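SusD/RagB family nutrient-binding outer membrane lipoprotein (Bacteroides vulgatus, PDB 4F7A) probably binds mucin O-glycans at the outer membrane as a SusD-like lipoprotein of a nutrient-uptake system. Local coordinates at residues K111-V122 with D161-Y172; A265-Y274 with M400-P408. One frame throughout, in Å; residues are numbered along the deposited sequence. Where two conformers were deposited one is given.

Contact 1 and contact 2 lie on opposite sides of the chain's centre, about 22 Å and 21 Å from it. Their own centres are about 41 Å apart, and their nearest atoms about 24 Å, so they do not touch. They follow each other along the sequence, contact 1 closing before contact 2 opens. Contact 1 joins two long antiparallel helices of the TPR-like helical part. Contact 2 lays the irregular segment 400-408 against the short helix 265-273. The first is mostly apolar and ring packing. Both have a water bridge between their segments, and contact 2 adds a direct hydrogen bond from Tyr274 OH to Thr406 O. Both are structural packing within the fold.

Contact 1 of 2, residues K111-V122 with D161-Y172; sequences KHFYGATLILKV and DLDKAVDALDTY
The His112 ring lies over the Tyr172 ring as an offset stack, with centroids 4.1 Å apart and planes at 11°. His112 CB sits above the middle of the phenol ring, a CH-pi contact 3.6 Å from its centroid. With chi1 at 59°, CG between the backbone N and the carbonyl carbon, the imidazole lies flat between Tyr172 on one face and Phe113 CD1 on the other. Leu169 enters as a knob among His112, Gly115, Ala116 and Ile119. The backbones come nearest at Gly115, whose CA is 3.9 Å from Ala165 CA; a CB there would clash with Leu169 CG. Ala165 CB rests 3.6 Å from Ile119 CG1. At the far end, a water links Lys121 NZ to Asp161 OD1. Lys121 NZ is also hydrogen-bonded to Thr101 OG1, and Asp161 OD2 to Tyr137 OH. Tyr172 OH is hydrogen-bonded to Lys178 O. With an alanine at Tyr172, the imidazole would probably lose the cover on one face and Lys178 O its phenol partner. Helices 111-132 and 151-174 pair antiparallel, 7.7 Å between segment axes, consistent with the TPR-like helical fold of the family. Small residues allow the close approach; apolar and ring contacts, not direct polar bonds, hold it.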
loop_
_atom_site.group_PDB
_atom_site.type_symbol
_atom_site.label_atom_id
_atom_site.label_comp_id
_atom_site.label_asym_id
_atom_site.label_seq_id
_atom_site.Cartn_x
_atom_site.Cartn_y
_atom_site.Cartn_z
ATOM N N LYS A 111 -24.053 -12.007 -10.804
ATOM C CA LYS A 111 -23.601 -12.154 -9.424
ATOM C C LYS A 111 -22.087 -12.098 -9.312
ATOM O O LYS A 111 -21.557 -11.560 -8.323
ATOM C CB LYS A 111 -24.106 -13.461 -8.832
ATOM C CG LYS A 111 -25.621 -13.508 -8.676
ATOM C CD LYS A 111 -26.072 -14.830 -8.054
ATOM C CE LYS A 111 -27.587 -14.897 -7.941
ATOM N NZ LYS A 111 -28.226 -15.224 -9.253
ATOM N N HIS A 112 -21.399 -12.673 -10.303
ATOM C CA HIS A 112 -19.946 -12.595 -10.380
ATOM C C HIS A 112 -19.420 -11.164 -10.551
ATOM O O HIS A 112 -18.438 -10.784 -9.894
ATOM C CB HIS A 112 -19.368 -13.548 -11.445
ATOM C CG HIS A 112 -19.856 -13.315 -12.847
ATOM N ND1 HIS A 112 -21.130 -12.877 -13.149
ATOM C CD2 HIS A 112 -19.252 -13.552 -14.040
ATOM C CE1 HIS A 112 -21.279 -12.823 -14.464
ATOM N NE2 HIS A 112 -20.152 -13.219 -15.030
ATOM N N PHE A 113 -20.064 -10.368 -11.406
ATOM C CA PHE A 113 -19.643 -8.962 -11.596
ATOM C C PHE A 113 -19.929 -8.131 -10.352
ATOM O O PHE A 113 -19.183 -7.215 -10.010
ATOM C CB PHE A 113 -20.377 -8.324 -12.780
ATOM C CG PHE A 113 -19.801 -8.670 -14.167
ATOM C CD1 PHE A 113 -19.117 -9.867 -14.407
ATOM C CD2 PHE A 113 -20.046 -7.818 -15.247
ATOM C CE1 PHE A 113 -18.660 -10.182 -15.674
ATOM C CE2 PHE A 113 -19.579 -8.118 -16.529
ATOM C CZ PHE A 113 -18.883 -9.302 -16.744
ATOM N N TYR A 114 -21.042 -8.440 -9.689
ATOM C CA TYR A 114 -21.389 -7.833 -8.387
ATOM C C TYR A 114 -20.308 -8.131 -7.354
ATOM O O TYR A 114 -19.751 -7.217 -6.743
ATOM C CB TYR A 114 -22.744 -8.363 -7.907
ATOM C CG TYR A 114 -23.132 -7.910 -6.501
ATOM C CD1 TYR A 114 -23.131 -6.557 -6.144
ATOM C CD2 TYR A 114 -23.519 -8.831 -5.540
ATOM C CE1 TYR A 114 -23.507 -6.150 -4.834
ATOM C CE2 TYR A 114 -23.884 -8.437 -4.253
ATOM C CZ TYR A 114 -23.859 -7.101 -3.902
ATOM O OH TYR A 114 -24.243 -6.729 -2.627
ATOM N N GLY A 115 -19.960 -9.400 -7.201
ATOM C CA GLY A 115 -18.863 -9.775 -6.301
ATOM C C GLY A 115 -17.551 -9.054 -6.591
ATOM O O GLY A 115 -16.918 -8.502 -5.698
ATOM N N ALA A 116 -17.151 -9.062 -7.858
ATOM C CA ALA A 116 -15.923 -8.398 -8.276
ATOM C C ALA A 116 -15.949 -6.884 -7.998
ATOM O O ALA A 116 -14.954 -6.311 -7.579
ATOM C CB ALA A 116 -15.666 -8.682 -9.797
ATOM N N THR A 117 -17.076 -6.247 -8.260
ATOM C CA THR A 117 -17.248 -4.833 -7.989
ATOM C C THR A 117 -16.972 -4.544 -6.529
ATOM O O THR A 117 -16.241 -3.612 -6.212
ATOM C CB THR A 117 -18.675 -4.342 -8.306
ATOM O OG1 THR A 117 -18.899 -4.405 -9.700
ATOM C CG2 THR A 117 -18.876 -2.890 -7.832
ATOM N N LEU A 118 -17.569 -5.340 -5.642
ATOM C CA LEU A 118 -17.428 -5.119 -4.200
ATOM C C LEU A 118 -15.982 -5.251 -3.764
ATOM O O LEU A 118 -15.494 -4.432 -2.988
ATOM C CB LEU A 118 -18.296 -6.093 -3.405
ATOM C CG LEU A 118 -19.791 -5.798 -3.517
ATOM C CD1 LEU A 118 -20.615 -6.796 -2.699
ATOM C CD2 LEU A 118 -20.105 -4.384 -3.086
ATOM N N ILE A 119 -15.307 -6.286 -4.258
ATOM C CA ILE A 119 -13.889 -6.504 -3.925
ATOM C C ILE A 119 -13.051 -5.308 -4.397
ATOM O O ILE A 119 -12.228 -4.763 -3.656
ATOM C CB ILE A 119 -13.376 -7.855 -4.511
ATOM C CG1 ILE A 119 -14.128 -9.025 -3.848
ATOM C CG2 ILE A 119 -11.842 -8.032 -4.265
ATOM C CD1 ILE A 119 -14.192 -10.295 -4.674
ATOM N N LEU A 120 -13.244 -4.888 -5.635
ATOM C CA LEU A 120 -12.500 -3.732 -6.126
ATOM C C LEU A 120 -12.801 -2.460 -5.321
ATOM O O LEU A 120 -11.929 -1.634 -5.105
ATOM C CB LEU A 120 -12.807 -3.498 -7.602
ATOM C CG LEU A 120 -12.313 -4.548 -8.571
ATOM C CD1 LEU A 120 -12.886 -4.233 -9.980
ATOM C CD2 LEU A 120 -10.769 -4.673 -8.561
ATOM N N LYS A 121 -14.049 -2.297 -4.887
ATOM C CA LYS A 121 -14.449 -1.108 -4.136
ATOM C C LYS A 121 -13.731 -1.057 -2.783
ATOM O O LYS A 121 -13.244 0.003 -2.348
ATOM C CB LYS A 121 -15.973 -1.110 -3.985
ATOM C CG LYS A 121 -16.541 0.135 -3.362
ATOM C CD LYS A 121 -18.052 0.239 -3.557
ATOM C CE LYS A 121 -18.826 -0.795 -2.759
ATOM N NZ LYS A 121 -20.335 -0.756 -2.995
ATOM N N VAL A 122 -13.614 -2.212 -2.143
ATOM C CA VAL A 122 -12.888 -2.316 -0.876
ATOM C C VAL A 122 -11.391 -2.137 -1.106
ATOM O O VAL A 122 -10.716 -1.440 -0.337
ATOM C CB VAL A 122 -13.136 -3.663 -0.167
ATOM C CG1 VAL A 122 -12.223 -3.799 1.059
ATOM C CG2 VAL A 122 -14.580 -3.804 0.208
ATOM N N ASP A 161 -18.876 -5.872 3.010
ATOM C CA ASP A 161 -18.835 -5.944 1.542
ATOM C C ASP A 161 -18.072 -7.168 1.046
ATOM O O ASP A 161 -18.457 -7.800 0.066
ATOM C CB ASP A 161 -18.235 -4.677 0.930
ATOM C CG ASP A 161 -19.221 -3.517 0.868
ATOM O OD1 ASP A 161 -20.444 -3.759 0.936
ATOM O OD2 ASP A 161 -18.758 -2.367 0.738
ATOM N N LEU A 162 -16.982 -7.519 1.717
ATOM C CA LEU A 162 -16.275 -8.724 1.358
ATOM C C LEU A 162 -17.124 -9.962 1.622
ATOM O O LEU A 162 -17.070 -10.916 0.848
ATOM C CB LEU A 162 -14.908 -8.804 2.059
ATOM C CG LEU A 162 -13.893 -7.769 1.597
ATOM C CD1 LEU A 162 -12.570 -7.925 2.420
ATOM C CD2 LEU A 162 -13.607 -7.821 0.096
ATOM N N ASP A 163 -17.933 -9.953 2.676
ATOM C CA ASP A 163 -18.857 -11.077 2.916
ATOM C C ASP A 163 -19.857 -11.195 1.766
ATOM O O ASP A 163 -20.134 -12.293 1.265
ATOM C CB ASP A 163 -19.653 -10.901 4.215
ATOM C CG ASP A 163 -18.791 -11.043 5.471
ATOM O OD1 ASP A 163 -17.699 -11.629 5.404
ATOM O OD2 ASP A 163 -19.239 -10.575 6.533
ATOM N N LYS A 164 -20.432 -10.060 1.376
ATOM C CA LYS A 164 -21.415 -10.061 0.290
ATOM C C LYS A 164 -20.755 -10.544 -1.005
ATOM O O LYS A 164 -21.338 -11.337 -1.763
ATOM C CB LYS A 164 -21.993 -8.663 0.092
ATOM C CG LYS A 164 -22.987 -8.247 1.156
ATOM C CD LYS A 164 -23.310 -6.771 1.034
ATOM C CE LYS A 164 -24.437 -6.402 1.968
ATOM N NZ LYS A 164 -24.674 -4.947 1.861
ATOM N N ALA A 165 -19.525 -10.087 -1.233
ATOM C CA ALA A 165 -18.788 -10.473 -2.431
ATOM C C ALA A 165 -18.537 -11.969 -2.513
ATOM O O ALA A 165 -18.797 -12.565 -3.559
ATOM C CB ALA A 165 -17.442 -9.723 -2.519
ATOM N N VAL A 166 -17.954 -12.564 -1.465
ATOM C CA VAL A 166 -17.614 -13.996 -1.499
ATOM C C VAL A 166 -18.893 -14.856 -1.568
ATOM O O VAL A 166 -18.920 -15.885 -2.247
ATOM C CB VAL A 166 -16.654 -14.461 -0.351
ATOM C CG1 VAL A 166 -15.302 -13.687 -0.394
ATOM C CG2 VAL A 166 -17.268 -14.353 1.022
ATOM N N ASP A 167 -19.970 -14.397 -0.936
ATOM C CA ASP A 167 -21.269 -15.069 -1.040
ATOM C C ASP A 167 -21.767 -15.060 -2.491
ATOM O O ASP A 167 -22.174 -16.089 -3.030
ATOM C CB ASP A 167 -22.302 -14.376 -0.146
ATOM C CG ASP A 167 -22.197 -14.790 1.313
ATOM O OD1 ASP A 167 -21.361 -15.660 1.637
ATOM O OD2 ASP A 167 -22.958 -14.231 2.133
ATOM N N ALA A 168 -21.745 -13.885 -3.114
ATOM C CA ALA A 168 -22.227 -13.722 -4.500
ATOM C C ALA A 168 -21.444 -14.614 -5.485
ATOM O O ALA A 168 -22.036 -15.301 -6.316
ATOM C CB ALA A 168 -22.143 -12.256 -4.928
ATOM N N LEU A 169 -20.122 -14.609 -5.370
ATOM C CA LEU A 169 -19.274 -15.393 -6.282
ATOM C C LEU A 169 -19.423 -16.885 -6.048
ATOM O O LEU A 169 -19.457 -17.669 -6.997
ATOM C CB LEU A 169 -17.812 -14.962 -6.164
ATOM C CG LEU A 169 -17.493 -13.632 -6.848
ATOM C CD1 LEU A 169 -16.451 -12.834 -6.088
ATOM C CD2 LEU A 169 -17.085 -13.810 -8.298
ATOM N N ASP A 170 -19.544 -17.286 -4.785
ATOM C CA ASP A 170 -19.796 -18.696 -4.465
ATOM C C ASP A 170 -21.178 -19.140 -4.980
ATOM O O ASP A 170 -21.316 -20.204 -5.594
ATOM C CB ASP A 170 -19.658 -18.918 -2.962
ATOM C CG ASP A 170 -19.983 -20.332 -2.556
ATOM O OD1 ASP A 170 -19.305 -21.245 -3.047
ATOM O OD2 ASP A 170 -20.922 -20.521 -1.768
ATOM N N THR A 171 -22.202 -18.317 -4.765
ATOM C CA THR A 171 -23.513 -18.600 -5.359
ATOM C C THR A 171 -23.459 -18.701 -6.886
ATOM O O THR A 171 -24.043 -19.619 -7.485
ATOM C CB THR A 171 -24.545 -17.558 -4.962
ATOM O OG1 THR A 171 -24.653 -17.563 -3.548
ATOM C CG2 THR A 171 -25.932 -17.889 -5.560
ATOM N N TYR A 172 -22.761 -17.762 -7.519
ATOM C CA TYR A 172 -22.618 -17.778 -8.973
ATOM C C TYR A 172 -22.094 -19.140 -9.415
ATOM O O TYR A 172 -22.599 -19.726 -10.373
ATOM C CB TYR A 172 -21.652 -16.672 -9.415
ATOM C CG TYR A 172 -21.152 -16.768 -10.840
ATOM C CD1 TYR A 172 -21.878 -16.229 -11.895
ATOM C CD2 TYR A 172 -19.925 -17.366 -11.120
ATOM C CE1 TYR A 172 -21.407 -16.300 -13.207
ATOM C CE2 TYR A 172 -19.446 -17.443 -12.418
ATOM C CZ TYR A 172 -20.189 -16.910 -13.455
ATOM O OH TYR A 172 -19.698 -16.998 -14.731
HETATM O O HOH W 1 -21.741 -2.499 -1.164
#

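Contact 2 of 2, residues A265-Y274 with M400-P408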
loop_
_atom_site.group_PDB
_atom_site.type_symbol
_atom_site.label_atom_id
_atom_site.label_comp_id
_atom_site.label_asym_id
_atom_site.label_seq_id
_atom_site.Cartn_x
_atom_site.Cartn_y
_atom_site.Cartn_z
ATOM N N ALA A 265 16.762 6.265 1.707
ATOM C CA ALA A 265 17.817 5.866 2.660
ATOM C C ALA A 265 17.520 4.602 3.486
ATOM O O ALA A 265 18.428 3.799 3.730
ATOM C CB ALA A 265 18.169 7.042 3.616
ATOM N N THR A 266 16.282 4.395 3.910
ATOM C CA THR A 266 15.972 3.233 4.743
ATOM C C THR A 266 16.064 1.947 3.952
ATOM O O THR A 266 16.626 1.003 4.436
ATOM C CB THR A 266 14.588 3.303 5.471
ATOM O OG1 THR A 266 14.474 4.542 6.204
ATOM C CG2 THR A 266 14.460 2.155 6.457
ATOM N N ILE A 267 15.539 1.924 2.729
ATOM C CA ILE A 267 15.607 0.718 1.913
ATOM C C ILE A 267 17.063 0.450 1.478
ATOM O O ILE A 267 17.470 -0.712 1.418
ATOM C CB ILE A 267 14.556 0.721 0.769
ATOM C CG1 ILE A 267 14.372 -0.711 0.220
ATOM C CG2 ILE A 267 14.907 1.711 -0.368
ATOM C CD1 ILE A 267 13.059 -0.902 -0.604
ATOM N N ALA A 268 17.888 1.490 1.297
ATOM C CA ALA A 268 19.335 1.277 1.051
ATOM C C ALA A 268 20.015 0.656 2.286
ATOM O O ALA A 268 20.775 -0.282 2.161
ATOM C CB ALA A 268 20.032 2.561 0.672
ATOM N N SER A 269 19.690 1.156 3.474
ATOM C CA SER A 269 20.213 0.586 4.716
ATOM C C SER A 269 19.888 -0.906 4.861
ATOM O O SER A 269 20.773 -1.712 5.150
ATOM C CB SER A 269 19.675 1.346 5.931
ATOM O OG SER A 269 20.024 0.672 7.117
ATOM N N VAL A 270 18.612 -1.244 4.654
ATOM C CA VAL A 270 18.138 -2.598 4.799
ATOM C C VAL A 270 18.717 -3.531 3.728
ATOM O O VAL A 270 19.273 -4.573 4.043
ATOM C CB VAL A 270 16.569 -2.644 4.825
ATOM C CG1 VAL A 270 16.070 -4.055 4.725
ATOM C CG2 VAL A 270 16.044 -1.942 6.083
ATOM N N LEU A 271 18.571 -3.175 2.464
ATOM C CA LEU A 271 18.959 -4.079 1.416
ATOM C C LEU A 271 20.485 -4.248 1.340
ATOM O O LEU A 271 20.973 -5.353 1.079
ATOM C CB LEU A 271 18.350 -3.633 0.091
ATOM C CG LEU A 271 16.816 -3.670 -0.038
ATOM C CD1 LEU A 271 16.368 -3.185 -1.455
ATOM C CD2 LEU A 271 16.247 -5.031 0.238
ATOM N N ASN A 272 21.244 -3.179 1.600
ATOM C CA ASN A 272 22.709 -3.313 1.654
ATOM C C ASN A 272 23.136 -4.188 2.834
ATOM O O ASN A 272 23.951 -5.090 2.679
ATOM C CB ASN A 272 23.419 -1.960 1.800
ATOM C CG ASN A 272 23.524 -1.208 0.482
ATOM O OD1 ASN A 272 23.945 -1.777 -0.518
ATOM N ND2 ASN A 272 23.206 0.097 0.499
ATOM N N GLY A 273 22.624 -3.908 4.018
ATOM C CA GLY A 273 23.066 -4.656 5.203
ATOM C C GLY A 273 22.683 -6.132 5.177
ATOM O O GLY A 273 23.436 -6.982 5.641
ATOM N N TYR A 274 21.518 -6.432 4.623
ATOM C CA TYR A 274 21.070 -7.818 4.457
ATOM C C TYR A 274 21.718 -8.529 3.257
ATOM O O TYR A 274 21.471 -9.711 3.025
ATOM C CB TYR A 274 19.551 -7.849 4.306
ATOM C CG TYR A 274 18.716 -7.566 5.542
ATOM C CD1 TYR A 274 19.278 -7.506 6.815
ATOM C CD2 TYR A 274 17.341 -7.394 5.438
ATOM C CE1 TYR A 274 18.497 -7.261 7.927
ATOM C CE2 TYR A 274 16.552 -7.149 6.535
ATOM C CZ TYR A 274 17.140 -7.109 7.796
ATOM O OH TYR A 274 16.375 -6.910 8.905
HETATM N N MSE A 400 23.325 9.145 9.529
HETATM C CA MSE A 400 22.352 8.582 10.479
HETATM C C MSE A 400 22.714 7.122 10.774
HETATM O O MSE A 400 22.867 6.283 9.853
HETATM C CB MSE A 400 20.915 8.664 9.926
HETATM C CG MSE A 400 20.451 10.051 9.541
HETATM SE SE MSE A 400 18.631 10.062 8.863
HETATM C CE MSE A 400 18.909 9.031 7.212
ATOM N N LYS A 401 22.801 6.810 12.063
ATOM C CA LYS A 401 23.027 5.455 12.509
ATOM C C LYS A 401 21.808 4.584 12.175
ATOM O O LYS A 401 20.649 5.003 12.376
ATOM C CB LYS A 401 23.276 5.455 14.026
ATOM C CG LYS A 401 23.750 4.143 14.579
ATOM C CD LYS A 401 25.233 3.957 14.275
ATOM C CE LYS A 401 25.768 2.613 14.747
ATOM N NZ LYS A 401 25.263 1.483 13.906
ATOM N N ALA A 402 22.051 3.371 11.679
ATOM C CA ALA A 402 20.943 2.455 11.325
ATOM C C ALA A 402 20.059 2.224 12.528
ATOM O O ALA A 402 20.531 1.857 13.623
ATOM C CB ALA A 402 21.452 1.107 10.798
ATOM N N LEU A 403 18.774 2.456 12.345
ATOM C CA LEU A 403 17.821 2.186 13.414
ATOM C C LEU A 403 17.424 0.713 13.503
ATOM O O LEU A 403 17.036 0.237 14.566
ATOM C CB LEU A 403 16.569 3.014 13.223
ATOM C CG LEU A 403 16.705 4.532 13.201
ATOM C CD1 LEU A 403 15.293 5.124 13.160
ATOM C CD2 LEU A 403 17.502 5.062 14.418
ATOM N N ILE A 404 17.503 0.002 12.380
ATOM C CA ILE A 404 17.109 -1.413 12.323
ATOM C C ILE A 404 18.332 -2.274 12.620
ATOM O O ILE A 404 19.351 -2.145 11.946
ATOM C CB ILE A 404 16.523 -1.774 10.950
ATOM C CG1 ILE A 404 15.355 -0.829 10.579
ATOM C CG2 ILE A 404 16.064 -3.225 10.969
ATOM C CD1 ILE A 404 14.949 -0.766 9.054
ATOM N N THR A 405 18.236 -3.109 13.651
ATOM C CA THR A 405 19.305 -4.004 14.026
ATOM C C THR A 405 18.949 -5.500 13.854
ATOM O O THR A 405 19.815 -6.361 13.989
ATOM C CB THR A 405 19.741 -3.751 15.475
ATOM O OG1 THR A 405 18.612 -3.958 16.343
ATOM C CG2 THR A 405 20.289 -2.304 15.613
ATOM N N THR A 406 17.708 -5.811 13.508
ATOM C CA THR A 406 17.305 -7.211 13.405
ATOM C C THR A 406 17.803 -7.818 12.097
ATOM O O THR A 406 17.867 -7.139 11.092
ATOM C CB THR A 406 15.776 -7.379 13.607
ATOM O OG1 THR A 406 15.506 -8.743 13.906
ATOM C CG2 THR A 406 14.978 -6.915 12.385
ATOM N N THR A 407 18.138 -9.103 12.126
ATOM C CA THR A 407 18.673 -9.839 10.961
ATOM C C THR A 407 17.531 -10.500 10.182
ATOM O O THR A 407 16.376 -10.519 10.657
ATOM C CB THR A 407 19.613 -10.948 11.426
ATOM O OG1 THR A 407 18.864 -11.905 12.183
ATOM C CG2 THR A 407 20.770 -10.393 12.316
ATOM N N PRO A 408 17.839 -11.091 9.019
ATOM C CA PRO A 408 16.780 -11.850 8.362
ATOM C C PRO A 408 16.459 -13.193 9.001
ATOM O O PRO A 408 15.458 -13.794 8.659
ATOM C CB PRO A 408 17.351 -12.065 6.960
ATOM C CG PRO A 408 18.380 -10.933 6.795
ATOM C CD PRO A 408 19.018 -10.975 8.137
HETATM O O HOH W 2 18.298 0.963 9.530
HETATM O O HOH W 3 14.344 -9.024 8.507
#
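Pro408 packs against one face of the Tyr274 ring just after the short helix 265-273. Here the irregular segment 400-408, part of the loop leading to helix 416-431, runs along one side of that helix in the SusD-like fold. Pro408 CG stands over the ring face, 3.6 Å from the Tyr274 ring centroid and 16° off the normal, a CH-pi contact. The phenol OH reaches on to the loop backbone. Tyr274 OH donates to Thr406 O at 2.7 Å, from 44° above the carbonyl plane and so not on a lone pair. Together the proline and this bond probably limit how the ring can turn. A water also donates to Tyr274 OH. Helix 416-431 backs this end: Glu418 and Lys422 both bond Thr406 OG1, and Gln426 touches Tyr274.

The tight packing continues at Ile404. Its CG1 is anti to the carbonyl carbon (chi1 -54°), and the extended branch drives CD1 toward the helix. Ile404 CD1 is only 3.4 Å from Val270 CG2, closer than usual for two carbons. The same methyl lies 3.9 Å from Thr266 CG2, where the two side chains cross at about a right angle.

Toward Met400 the contact loosens, and Met400 and Ala402 are partly exposed. Met400, deposited as selenomethionine, brings its CE no nearer than 4.2 Å to Ala265 CB. Ala402 CB stays 4.0 Å from Ser269 OG. Ser269 OG also bonds Thr387 O. A water links the two segments here, donating to Ser269 OG at 3.0 Å and accepting from Ile404 N at 3.1 Å.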